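Local structure of 5,10-methylenetetrahydrofolate dehydrogenase (Bombyx mori, 5ZF1) at residues A161-R166 against A192-C197; A235-V240 against K265-I270; V138-L143 against P279-M284; G93-L98 against D118-H123. The protein probably oxidises 5,10-methylenetetrahydrofolate to 5,10-methenyltetrahydrofolate with NADP+ as electron acceptor, a step of one-carbon metabolism. All blocks are in the same frame, centred on the assembly; numbering follows the deposited sequence.

Interaction 1. Residues A161-R166 against A192-C197. With SO4 (sulfate ion), chain E.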
loop_
_atom_site.group_PDB
_atom_site.type_symbol
_atom_site.label_atom_id
_atom_site.label_comp_id
_atom_site.label_asym_id
_atom_site.label_seq_id
_atom_site.Cartn_x
_atom_site.Cartn_y
_atom_site.Cartn_z
ATOM N N ALA B 161 12.195 0.400 -12.260
ATOM C CA ALA B 161 12.198 -0.872 -11.555
ATOM C C ALA B 161 10.925 -1.609 -11.913
ATOM O O ALA B 161 9.839 -1.020 -11.888
ATOM C CB ALA B 161 12.300 -0.693 -10.030
ATOM N N VAL B 162 11.059 -2.864 -12.301
ATOM C CA VAL B 162 9.895 -3.715 -12.552
ATOM C C VAL B 162 9.854 -4.753 -11.441
ATOM O O VAL B 162 10.846 -5.446 -11.200
ATOM C CB VAL B 162 9.974 -4.388 -13.935
ATOM C CG1 VAL B 162 8.841 -5.447 -14.092
ATOM C CG2 VAL B 162 9.915 -3.342 -15.032
ATOM N N VAL B 163 8.700 -4.894 -10.788
ATOM C CA VAL B 163 8.493 -5.947 -9.803
ATOM C C VAL B 163 7.495 -6.902 -10.428
ATOM O O VAL B 163 6.383 -6.481 -10.761
ATOM C CB VAL B 163 7.950 -5.398 -8.477
ATOM C CG1 VAL B 163 7.732 -6.558 -7.492
ATOM C CG2 VAL B 163 8.908 -4.342 -7.872
ATOM N N ILE B 164 7.891 -8.162 -10.600
ATOM C CA ILE B 164 7.010 -9.187 -11.171
ATOM C C ILE B 164 6.420 -9.949 -9.995
ATOM O O ILE B 164 7.118 -10.725 -9.338
ATOM C CB ILE B 164 7.759 -10.128 -12.133
ATOM C CG1 ILE B 164 8.440 -9.325 -13.235
ATOM C CG2 ILE B 164 6.754 -11.142 -12.759
ATOM C CD1 ILE B 164 9.335 -10.125 -14.138
ATOM N N GLY B 165 5.147 -9.705 -9.698
ATOM C CA GLY B 165 4.516 -10.305 -8.530
ATOM C C GLY B 165 3.912 -9.209 -7.682
ATOM O O GLY B 165 4.532 -8.184 -7.406
ATOM N N ARG B 166 2.649 -9.409 -7.279
ATOM C CA ARG B 166 1.892 -8.441 -6.487
ATOM C C ARG B 166 1.408 -9.018 -5.158
ATOM O O ARG B 166 0.484 -8.457 -4.541
ATOM C CB ARG B 166 0.696 -7.905 -7.287
ATOM C CG ARG B 166 -0.298 -9.001 -7.688
ATOM C CD ARG B 166 -1.457 -8.450 -8.506
ATOM N NE ARG B 166 -2.267 -9.588 -8.966
ATOM C CZ ARG B 166 -3.331 -9.494 -9.756
ATOM N NH1 ARG B 166 -3.760 -8.313 -10.178
ATOM N NH2 ARG B 166 -3.964 -10.601 -10.117
ATOM N N ALA B 192 12.488 4.910 -6.770
ATOM C CA ALA B 192 12.453 4.369 -8.122
ATOM C C ALA B 192 11.082 4.597 -8.761
ATOM O O ALA B 192 10.080 4.820 -8.076
ATOM C CB ALA B 192 12.769 2.874 -8.114
ATOM N N THR B 193 11.055 4.524 -10.094
ATOM C CA THR B 193 9.820 4.488 -10.879
ATOM C C THR B 193 9.457 3.013 -11.051
ATOM O O THR B 193 10.164 2.288 -11.740
ATOM C CB THR B 193 10.039 5.147 -12.241
ATOM O OG1 THR B 193 10.498 6.493 -12.058
ATOM C CG2 THR B 193 8.727 5.164 -13.056
ATOM N N VAL B 194 8.349 2.568 -10.457
ATOM C CA VAL B 194 8.098 1.133 -10.282
ATOM C C VAL B 194 6.937 0.728 -11.168
ATOM O O VAL B 194 5.900 1.389 -11.155
ATOM C CB VAL B 194 7.773 0.797 -8.817
ATOM C CG1 VAL B 194 7.419 -0.670 -8.665
ATOM C CG2 VAL B 194 8.954 1.116 -7.912
ATOM N N THR B 195 7.111 -0.350 -11.929
ATOM C CA THR B 195 5.995 -0.986 -12.631
ATOM C C THR B 195 5.695 -2.285 -11.916
ATOM O O THR B 195 6.608 -3.072 -11.663
ATOM C CB THR B 195 6.349 -1.280 -14.090
ATOM O OG1 THR B 195 6.725 -0.066 -14.748
ATOM C CG2 THR B 195 5.141 -1.950 -14.810
ATOM N N ILE B 196 4.423 -2.506 -11.581
ATOM C CA ILE B 196 3.969 -3.742 -10.963
ATOM C C ILE B 196 3.392 -4.594 -12.082
ATOM O O ILE B 196 2.375 -4.227 -12.674
ATOM C CB ILE B 196 2.902 -3.475 -9.895
ATOM C CG1 ILE B 196 3.488 -2.601 -8.769
ATOM C CG2 ILE B 196 2.403 -4.780 -9.323
ATOM C CD1 ILE B 196 2.415 -1.874 -7.986
ATOM N N CYS B 197 4.069 -5.691 -12.390
ATOM C CA CYS B 197 3.566 -6.699 -13.311
ATOM C C CYS B 197 3.086 -7.890 -12.499
ATOM O O CYS B 197 3.498 -8.092 -11.356
ATOM C CB CYS B 197 4.652 -7.135 -14.297
ATOM S SG CYS B 197 5.204 -5.835 -15.431
HETATM S S SO4 E . 1.238 -12.660 -9.150
HETATM O O1 SO4 E . 1.397 -11.990 -7.860
HETATM O O2 SO4 E . 2.339 -12.521 -10.082
HETATM O O3 SO4 E . 1.075 -14.078 -8.860
HETATM O O4 SO4 E . 0.015 -12.183 -9.815
HETATM O O HOH W 1 9.157 0.657 -14.199
#
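Val162 lays its CG1 methyl against the sulfur of Cys197, CG1 to SG 3.9 Å. That methyl stands anti to the backbone N (chi1 172°), which turns it along the strand toward Cys197. The opposite face carries Ala161, Val163, Val194 and Ile196; there Val163 CG2 meets Val194 CG1 at 4.0 Å, and Ala161 CB touches Ala192 CB at 4.1 Å. Four N-H···O bonds join the parallel strands 161-164 and 193-197, whose axes approach to 4.6 Å. A fifth follows past the strand end: Gly165 N reaches Cys197 O at 2.8 Å, the donor tilted 32° from the carbonyl plane. A water donates to Ala161 O and is hydrogen-bonded to Thr195 OG1, whose strongest partner is Thr195 OG1 of the second subunit. Strand 193-197 is the outermost of its sheet within the chain, and Val194, Thr195 and Ile196 continue it as an antiparallel ladder with that subunit. Beyond the strand, Arg166 N donates almost straight to sulfate O1 (2.9 Å, 174° at the hydrogen), while the Arg166 guanidinium forms a salt bridge with Asp191 of the second subunit. Arg199 NE and Thr220 OG1 also hold the sulfate, probably from the crystallisation liquor, an arrangement consistent with an anion-binding site at the nucleotide end of a Rossmann beta-alpha-beta unit, where phosphate of NADP+ might be received.

Interaction 2. Residues A235-V240 against K265-I270; sequences ATIIDV and KIAGAI
Thr236 and Ile237 bridge in parallel to Ala269 and Ile270, with Thr236 CA 4.7 Å from Ala269 CA. The central bond runs from Ile237 N to Ala269 O at 3.0 Å, and the same oxygen receives a CA-H···O contact from Thr236. One residue earlier, Ala235 O takes a short but bent bond from Gly268 N (2.7 Å, 139° at the hydrogen) and a weak one from Ala269 N, so a single carbonyl holds the loop that leads into strand 269-270. Ala267 CB presses on that carbonyl, its carbon 3.3 Å from Ala235 O. Among the side chains, Ile237 does most of the work: CG1, anti to the carbonyl carbon (chi1 -49°), reaches back to Ala267 CB at 3.9 Å, while Ile237 CB meets Ile270 CG1 at 4.1 Å. On the other face, Thr236 OG1 lies 4.0 Å from Ala269 CB, a plain van der Waals contact. Val263 of helix 260-263 packs on Ile237 and Ile270, and Leu5 lies against Thr236 and Ala269 on the opposite face. In the parallel sheet, strand 236-239 sits between 269-270 and 215-218, and its Ile238 meets helix 140-151 through Met148 and Leu149.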
loop_
_atom_site.group_PDB
_atom_site.type_symbol
_atom_site.label_atom_id
_atom_site.label_comp_id
_atom_site.label_asym_id
_atom_site.label_seq_id
_atom_site.Cartn_x
_atom_site.Cartn_y
_atom_site.Cartn_z
ATOM N N ALA B 235 21.586 -4.181 -16.335
ATOM C CA ALA B 235 20.502 -4.130 -15.358
ATOM C C ALA B 235 20.760 -5.071 -14.175
ATOM O O ALA B 235 21.570 -5.995 -14.233
ATOM C CB ALA B 235 19.173 -4.487 -16.031
ATOM N N THR B 236 20.031 -4.835 -13.088
ATOM C CA THR B 236 20.158 -5.620 -11.880
ATOM C C THR B 236 18.959 -6.548 -11.804
ATOM O O THR B 236 17.822 -6.087 -11.917
ATOM C CB THR B 236 20.199 -4.710 -10.654
ATOM O OG1 THR B 236 21.353 -3.859 -10.738
ATOM C CG2 THR B 236 20.235 -5.508 -9.379
ATOM N N ILE B 237 19.223 -7.833 -11.618
ATOM C CA ILE B 237 18.203 -8.877 -11.585
ATOM C C ILE B 237 18.251 -9.545 -10.222
ATOM O O ILE B 237 19.268 -10.144 -9.853
ATOM C CB ILE B 237 18.417 -9.909 -12.702
ATOM C CG1 ILE B 237 18.640 -9.222 -14.054
ATOM C CG2 ILE B 237 17.268 -10.954 -12.712
ATOM C CD1 ILE B 237 17.419 -8.578 -14.640
ATOM N N ILE B 238 17.149 -9.471 -9.479
ATOM C CA ILE B 238 17.034 -10.145 -8.190
ATOM C C ILE B 238 15.883 -11.138 -8.267
ATOM O O ILE B 238 14.728 -10.743 -8.482
ATOM C CB ILE B 238 16.817 -9.159 -7.041
ATOM C CG1 ILE B 238 18.070 -8.287 -6.886
ATOM C CG2 ILE B 238 16.492 -9.920 -5.741
ATOM C CD1 ILE B 238 17.886 -7.088 -5.990
ATOM N N ASP B 239 16.207 -12.423 -8.095
ATOM C CA ASP B 239 15.230 -13.501 -8.004
ATOM C C ASP B 239 14.923 -13.770 -6.533
ATOM O O ASP B 239 15.784 -14.241 -5.786
ATOM C CB ASP B 239 15.766 -14.744 -8.720
ATOM C CG ASP B 239 14.720 -15.824 -8.890
ATOM O OD1 ASP B 239 13.615 -15.683 -8.336
ATOM O OD2 ASP B 239 15.007 -16.820 -9.601
ATOM N N VAL B 240 13.682 -13.483 -6.116
ATOM C CA VAL B 240 13.330 -13.617 -4.703
ATOM C C VAL B 240 13.282 -15.090 -4.295
ATOM O O VAL B 240 13.496 -15.425 -3.122
ATOM C CB VAL B 240 12.000 -12.885 -4.417
ATOM C CG1 VAL B 240 11.614 -13.014 -2.964
ATOM C CG2 VAL B 240 12.134 -11.411 -4.786
ATOM N N LYS B 265 25.338 -13.085 -18.738
ATOM C CA LYS B 265 26.133 -12.449 -19.783
ATOM C C LYS B 265 25.647 -11.051 -20.139
ATOM O O LYS B 265 26.364 -10.327 -20.839
ATOM C CB LYS B 265 26.129 -13.303 -21.056
ATOM C CG LYS B 265 26.703 -14.697 -20.919
ATOM C CD LYS B 265 26.542 -15.448 -22.236
ATOM C CE LYS B 265 26.921 -16.913 -22.111
ATOM N NZ LYS B 265 26.361 -17.714 -23.240
ATOM N N ILE B 266 24.454 -10.659 -19.699
ATOM C CA ILE B 266 23.866 -9.378 -20.058
ATOM C C ILE B 266 23.752 -8.450 -18.856
ATOM O O ILE B 266 24.045 -7.257 -18.958
ATOM C CB ILE B 266 22.482 -9.578 -20.721
ATOM C CG1 ILE B 266 22.564 -10.609 -21.847
ATOM C CG2 ILE B 266 21.948 -8.244 -21.237
ATOM C CD1 ILE B 266 23.397 -10.150 -23.021
ATOM N N ALA B 267 23.308 -8.979 -17.720
ATOM C CA ALA B 267 22.991 -8.168 -16.559
ATOM C C ALA B 267 24.251 -7.561 -15.951
ATOM O O ALA B 267 25.360 -8.073 -16.111
ATOM C CB ALA B 267 22.270 -9.005 -15.503
ATOM N N GLY B 268 24.061 -6.445 -15.243
ATOM C CA GLY B 268 25.149 -5.862 -14.472
ATOM C C GLY B 268 25.338 -6.504 -13.114
ATOM O O GLY B 268 26.456 -6.545 -12.600
ATOM N N ALA B 269 24.264 -7.015 -12.513
ATOM C CA ALA B 269 24.333 -7.642 -11.201
ATOM C C ALA B 269 23.183 -8.630 -11.131
ATOM O O ALA B 269 22.130 -8.365 -11.707
ATOM C CB ALA B 269 24.232 -6.611 -10.074
ATOM N N ILE B 270 23.392 -9.769 -10.466
ATOM C CA ILE B 270 22.385 -10.827 -10.477
ATOM C C ILE B 270 22.488 -11.661 -9.207
ATOM O O ILE B 270 23.573 -11.877 -8.663
ATOM C CB ILE B 270 22.540 -11.713 -11.737
ATOM C CG1 ILE B 270 21.341 -12.644 -11.912
ATOM C CG2 ILE B 270 23.853 -12.507 -11.676
ATOM C CD1 ILE B 270 21.401 -13.455 -13.221
#

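Interaction 3. Residues V138-L143 against P279-M284; sequences VPATAL and PMTVAM
Thr141 and Thr281 meet hydroxyl to hydroxyl, OG1 to OG1 3.0 Å, where two helices come so close that Thr141 CA and Thr281 CA lie 4.7 Å apart. Thr281 also turns its CG2 methyl inward, anti to the backbone N (OG1 at chi1 -62°), and that methyl lies 3.8 Å from Ala140 CB. Ala140 CB is also 3.6 Å from Thr281 O, consistent with close helix approach. One helical turn on, Met284 CB rests on the backbone, 3.6 Å from Ala140 O. Its thioether continues the layer: Met284 SD approaches Leu143 CG at 3.7 Å, the two side chains crossing at about a right angle. In the next shell, Thr281 OG1 is hydrogen-bonded to Val277 O within its own helix, which fixes the rotation of the hydroxyl. Pro139 occupies the N-cap position of helix 140-151, and its carbonyl O receives Leu143 N at 2.9 Å, so Ala140 and Thr141 sit in the first turn. Asn288 ND2 of helix 277-298 holds Val138 O just ahead of that turn, while Ile14 of helix 7-26 touches Met284. This is an otherwise apolar contact with a threonine pair at its closest approach; since Val277 O can only accept, Thr281 OG1 spends its proton there.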
loop_
_atom_site.group_PDB
_atom_site.type_symbol
_atom_site.label_atom_id
_atom_site.label_comp_id
_atom_site.label_asym_id
_atom_site.label_seq_id
_atom_site.Cartn_x
_atom_site.Cartn_y
_atom_site.Cartn_z
ATOM N N VAL B 138 8.546 -3.776 8.817
ATOM C CA VAL B 138 8.415 -4.085 7.391
ATOM C C VAL B 138 8.574 -5.586 7.169
ATOM O O VAL B 138 9.408 -6.220 7.838
ATOM C CB VAL B 138 9.451 -3.286 6.587
ATOM C CG1 VAL B 138 9.370 -3.625 5.128
ATOM C CG2 VAL B 138 9.277 -1.791 6.829
ATOM N N PRO B 139 7.805 -6.202 6.260
ATOM C CA PRO B 139 7.963 -7.640 6.017
ATOM C C PRO B 139 9.391 -7.982 5.616
ATOM O O PRO B 139 10.055 -7.230 4.902
ATOM C CB PRO B 139 6.968 -7.917 4.886
ATOM C CG PRO B 139 5.912 -6.848 5.091
ATOM C CD PRO B 139 6.653 -5.629 5.536
ATOM N N ALA B 140 9.868 -9.130 6.102
ATOM C CA ALA B 140 11.307 -9.397 6.120
ATOM C C ALA B 140 11.875 -9.671 4.730
ATOM O O ALA B 140 12.979 -9.214 4.403
ATOM C CB ALA B 140 11.599 -10.575 7.054
ATOM N N THR B 141 11.158 -10.427 3.898
ATOM C CA THR B 141 11.672 -10.699 2.558
ATOM C C THR B 141 11.741 -9.421 1.732
ATOM O O THR B 141 12.715 -9.187 1.009
ATOM C CB THR B 141 10.804 -11.755 1.863
ATOM O OG1 THR B 141 10.853 -12.980 2.600
ATOM C CG2 THR B 141 11.320 -12.033 0.455
ATOM N N ALA B 142 10.719 -8.571 1.833
ATOM C CA ALA B 142 10.778 -7.288 1.143
ATOM C C ALA B 142 11.934 -6.448 1.665
ATOM O O ALA B 142 12.678 -5.835 0.891
ATOM C CB ALA B 142 9.443 -6.546 1.298
ATOM N N LEU B 143 12.122 -6.427 2.981
ATOM C CA LEU B 143 13.235 -5.675 3.535
ATOM C C LEU B 143 14.565 -6.249 3.070
ATOM O O LEU B 143 15.531 -5.502 2.849
ATOM C CB LEU B 143 13.128 -5.670 5.065
ATOM C CG LEU B 143 13.962 -4.698 5.890
ATOM C CD1 LEU B 143 13.748 -3.253 5.441
ATOM C CD2 LEU B 143 13.569 -4.873 7.363
ATOM N N PRO B 279 18.422 -16.777 3.626
ATOM C CA PRO B 279 19.277 -16.259 4.708
ATOM C C PRO B 279 19.129 -14.762 4.938
ATOM O O PRO B 279 19.181 -14.309 6.090
ATOM C CB PRO B 279 20.690 -16.632 4.237
ATOM C CG PRO B 279 20.490 -17.826 3.369
ATOM C CD PRO B 279 19.158 -17.661 2.704
ATOM N N MET B 280 18.943 -13.976 3.872
ATOM C CA MET B 280 18.702 -12.544 4.025
ATOM C C MET B 280 17.375 -12.271 4.728
ATOM O O MET B 280 17.278 -11.357 5.556
ATOM C CB MET B 280 18.716 -11.868 2.652
ATOM C CG MET B 280 20.085 -11.475 2.125
ATOM S SD MET B 280 20.969 -10.315 3.169
ATOM C CE MET B 280 19.970 -8.828 2.937
ATOM N N THR B 281 16.331 -13.021 4.379
ATOM C CA THR B 281 15.054 -12.882 5.075
ATOM C C THR B 281 15.209 -13.161 6.568
ATOM O O THR B 281 14.694 -12.420 7.412
ATOM C CB THR B 281 14.022 -13.823 4.446
ATOM O OG1 THR B 281 13.826 -13.454 3.077
ATOM C CG2 THR B 281 12.700 -13.764 5.200
ATOM N N VAL B 282 15.936 -14.222 6.914
ATOM C CA VAL B 282 16.101 -14.567 8.322
ATOM C C VAL B 282 16.872 -13.474 9.057
ATOM O O VAL B 282 16.518 -13.101 10.183
ATOM C CB VAL B 282 16.776 -15.945 8.450
ATOM C CG1 VAL B 282 17.222 -16.185 9.864
ATOM C CG2 VAL B 282 15.790 -17.036 8.042
ATOM N N ALA B 283 17.919 -12.928 8.421
ATOM C CA ALA B 283 18.662 -11.819 9.019
ATOM C C ALA B 283 17.762 -10.611 9.229
ATOM O O ALA B 283 17.864 -9.921 10.247
ATOM C CB ALA B 283 19.854 -11.439 8.140
ATOM N N MET B 284 16.863 -10.342 8.279
ATOM C CA MET B 284 15.948 -9.221 8.462
ATOM C C MET B 284 14.910 -9.490 9.540
ATOM O O MET B 284 14.467 -8.545 10.204
ATOM C CB MET B 284 15.273 -8.878 7.135
ATOM C CG MET B 284 16.213 -8.279 6.125
ATOM S SD MET B 284 16.962 -6.759 6.702
ATOM C CE MET B 284 18.594 -7.380 6.950
#

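Interaction 4. Residues G93-L98 against D118-H123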
loop_
_atom_site.group_PDB
_atom_site.type_symbol
_atom_site.label_atom_id
_atom_site.label_comp_id
_atom_site.label_asym_id
_atom_site.label_seq_id
_atom_site.Cartn_x
_atom_site.Cartn_y
_atom_site.Cartn_z
ATOM N N GLY B 93 8.915 -10.335 20.526
ATOM C CA GLY B 93 8.507 -10.604 19.161
ATOM C C GLY B 93 7.749 -11.902 19.036
ATOM O O GLY B 93 8.068 -12.882 19.712
ATOM N N ILE B 94 6.735 -11.922 18.180
ATOM C CA ILE B 94 5.912 -13.100 17.954
ATOM C C ILE B 94 5.863 -13.362 16.459
ATOM O O ILE B 94 5.563 -12.451 15.677
ATOM C CB ILE B 94 4.483 -12.928 18.498
ATOM C CG1 ILE B 94 4.493 -12.697 20.009
ATOM C CG2 ILE B 94 3.635 -14.148 18.116
ATOM C CD1 ILE B 94 3.275 -11.920 20.533
ATOM N N LEU B 95 6.157 -14.598 16.069
ATOM C CA LEU B 95 6.032 -15.055 14.692
ATOM C C LEU B 95 5.137 -16.281 14.653
ATOM O O LEU B 95 5.205 -17.134 15.540
ATOM C CB LEU B 95 7.386 -15.438 14.087
ATOM C CG LEU B 95 8.436 -14.434 13.633
ATOM C CD1 LEU B 95 9.591 -15.199 12.985
ATOM C CD2 LEU B 95 7.854 -13.408 12.663
ATOM N N VAL B 96 4.312 -16.377 13.619
ATOM C CA VAL B 96 3.590 -17.608 13.310
ATOM C C VAL B 96 4.133 -18.135 11.991
ATOM O O VAL B 96 4.100 -17.435 10.971
ATOM C CB VAL B 96 2.071 -17.376 13.252
ATOM C CG1 VAL B 96 1.343 -18.679 12.932
ATOM C CG2 VAL B 96 1.587 -16.825 14.580
ATOM N N GLN B 97 4.666 -19.355 12.010
ATOM C CA GLN B 97 5.188 -19.957 10.787
ATOM C C GLN B 97 4.054 -20.150 9.783
ATOM O O GLN B 97 2.994 -20.689 10.121
ATOM C CB GLN B 97 5.862 -21.294 11.095
ATOM C CG GLN B 97 6.466 -22.001 9.889
ATOM C CD GLN B 97 7.594 -21.210 9.259
ATOM O OE1 GLN B 97 8.504 -20.756 9.948
ATOM N NE2 GLN B 97 7.547 -21.054 7.942
ATOM N N LEU B 98 4.302 -19.745 8.533
ATOM C CA LEU B 98 3.217 -19.474 7.595
ATOM C C LEU B 98 2.860 -20.609 6.636
ATOM O O LEU B 98 2.626 -20.361 5.446
ATOM C CB LEU B 98 3.541 -18.219 6.783
ATOM C CG LEU B 98 2.274 -17.492 6.351
ATOM C CD1 LEU B 98 1.371 -17.347 7.564
ATOM C CD2 LEU B 98 2.596 -16.147 5.731
ATOM N N ASP B 118 4.889 -7.630 16.098
ATOM C CA ASP B 118 4.589 -8.349 14.859
ATOM C C ASP B 118 5.833 -8.358 13.970
ATOM O O ASP B 118 5.990 -7.554 13.053
ATOM C CB ASP B 118 3.393 -7.693 14.178
ATOM C CG ASP B 118 3.131 -8.223 12.780
ATOM O OD1 ASP B 118 3.331 -9.435 12.542
ATOM O OD2 ASP B 118 2.688 -7.397 11.932
ATOM N N ILE B 119 6.721 -9.323 14.234
ATOM C CA ILE B 119 8.029 -9.331 13.580
ATOM C C ILE B 119 7.912 -9.541 12.073
ATOM O O ILE B 119 8.753 -9.050 11.315
ATOM C CB ILE B 119 8.912 -10.410 14.238
ATOM C CG1 ILE B 119 9.014 -10.133 15.728
ATOM C CG2 ILE B 119 10.280 -10.498 13.574
ATOM C CD1 ILE B 119 9.446 -8.741 16.046
ATOM N N ASP B 120 6.883 -10.264 11.615
ATOM C CA ASP B 120 6.675 -10.462 10.185
ATOM C C ASP B 120 6.100 -9.233 9.501
ATOM O O ASP B 120 6.121 -9.170 8.260
ATOM C CB ASP B 120 5.722 -11.632 9.932
ATOM C CG ASP B 120 6.446 -12.932 9.628
ATOM O OD1 ASP B 120 7.469 -12.917 8.911
ATOM O OD2 ASP B 120 5.972 -13.980 10.110
ATOM N N GLY B 121 5.573 -8.282 10.267
ATOM C CA GLY B 121 5.021 -7.071 9.684
ATOM C C GLY B 121 3.765 -7.288 8.880
ATOM O O GLY B 121 3.449 -6.473 8.009
ATOM N N PHE B 122 3.017 -8.344 9.163
ATOM C CA PHE B 122 1.830 -8.633 8.369
ATOM C C PHE B 122 0.544 -8.060 8.952
ATOM O O PHE B 122 -0.485 -8.082 8.265
ATOM C CB PHE B 122 1.667 -10.143 8.181
ATOM C CG PHE B 122 2.732 -10.776 7.312
ATOM C CD1 PHE B 122 3.341 -10.063 6.282
ATOM C CD2 PHE B 122 3.137 -12.073 7.551
ATOM C CE1 PHE B 122 4.323 -10.656 5.499
ATOM C CE2 PHE B 122 4.121 -12.668 6.780
ATOM C CZ PHE B 122 4.711 -11.967 5.754
ATOM N N HIS B 123 0.568 -7.534 10.172
ATOM C CA HIS B 123 -0.621 -6.917 10.751
ATOM C C HIS B 123 -1.049 -5.715 9.911
ATOM O O HIS B 123 -0.207 -4.947 9.434
ATOM C CB HIS B 123 -0.320 -6.485 12.192
ATOM C CG HIS B 123 -1.530 -6.114 12.993
ATOM N ND1 HIS B 123 -2.261 -4.970 12.754
ATOM C CD2 HIS B 123 -2.109 -6.715 14.061
ATOM C CE1 HIS B 123 -3.260 -4.902 13.617
ATOM N NE2 HIS B 123 -3.190 -5.948 14.420
HETATM O O HOH W 2 4.737 -11.601 13.192
HETATM O O HOH W 3 3.887 -14.066 11.948
#
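Leu95 and Ile119 form the tight part of the contact: Leu95 CD2 lies 3.5 Å from Ile119 CB, the side chains crossing at about a right angle. Ile119 CG1 lies directly against Gly93 CA, at 3.5 Å. Leu95 CD2 also approaches the carboxylate of Asp120, 3.2 Å from Asp120 OD2. Elsewhere the two segments are joined through solvent. One water donates to Ile94 O (2.8 Å) and Asp118 OD1 and accepts from Asp120 N; a second accepts from Val96 N and donates to Asp120 OD2 (2.8 Å). At the far end, the poorly ordered Leu98 reaches Phe122 loosely, CD2 to CE2 3.9 Å. The loop keeps its own shape through a type I turn from Asp118 to Gly121 and through Asp118 OD2, which accepts His123 N at 2.8 Å on its syn side, 33° out of the carboxylate plane, and is bonded to Asn126 ND2 as well. Leu285 of helix 277-298 packs on both Leu95 and Asp120. A strand edge beside an Asp-Ile-Asp-Gly turn, with Gln97 OE1 hydrogen-bonded to Lys53 NZ, is consistent with the folate-binding cleft of methylenetetrahydrofolate dehydrogenase/cyclohydrolase relatives.

How the interactions relate
Interactions 1 and 2 belong to one parallel sheet, their centres 15 Å apart, with strand 215-218 between strands 160-164 and 236-239. Interaction 3 joins the neighbouring helices and is the middle piece: it touches interaction 2 where Thr141 CG2 meets Val240 CG1 at 3.6 Å, and interaction 4 where Pro139 CB lies 3.7 Å from Asp120 O. Its centre is 12 Å from that of interaction 4, which lies in the catalytic domain, the other three in the NAD(P)-binding domain. Interactions 2 and 4 are 30 Å apart, centre to centre. The sulfate lies at interaction 1, whose centre is 25 Å from that of interaction 4, a span that would suit an extended cofactor reaching from a phosphate region toward the folate cleft.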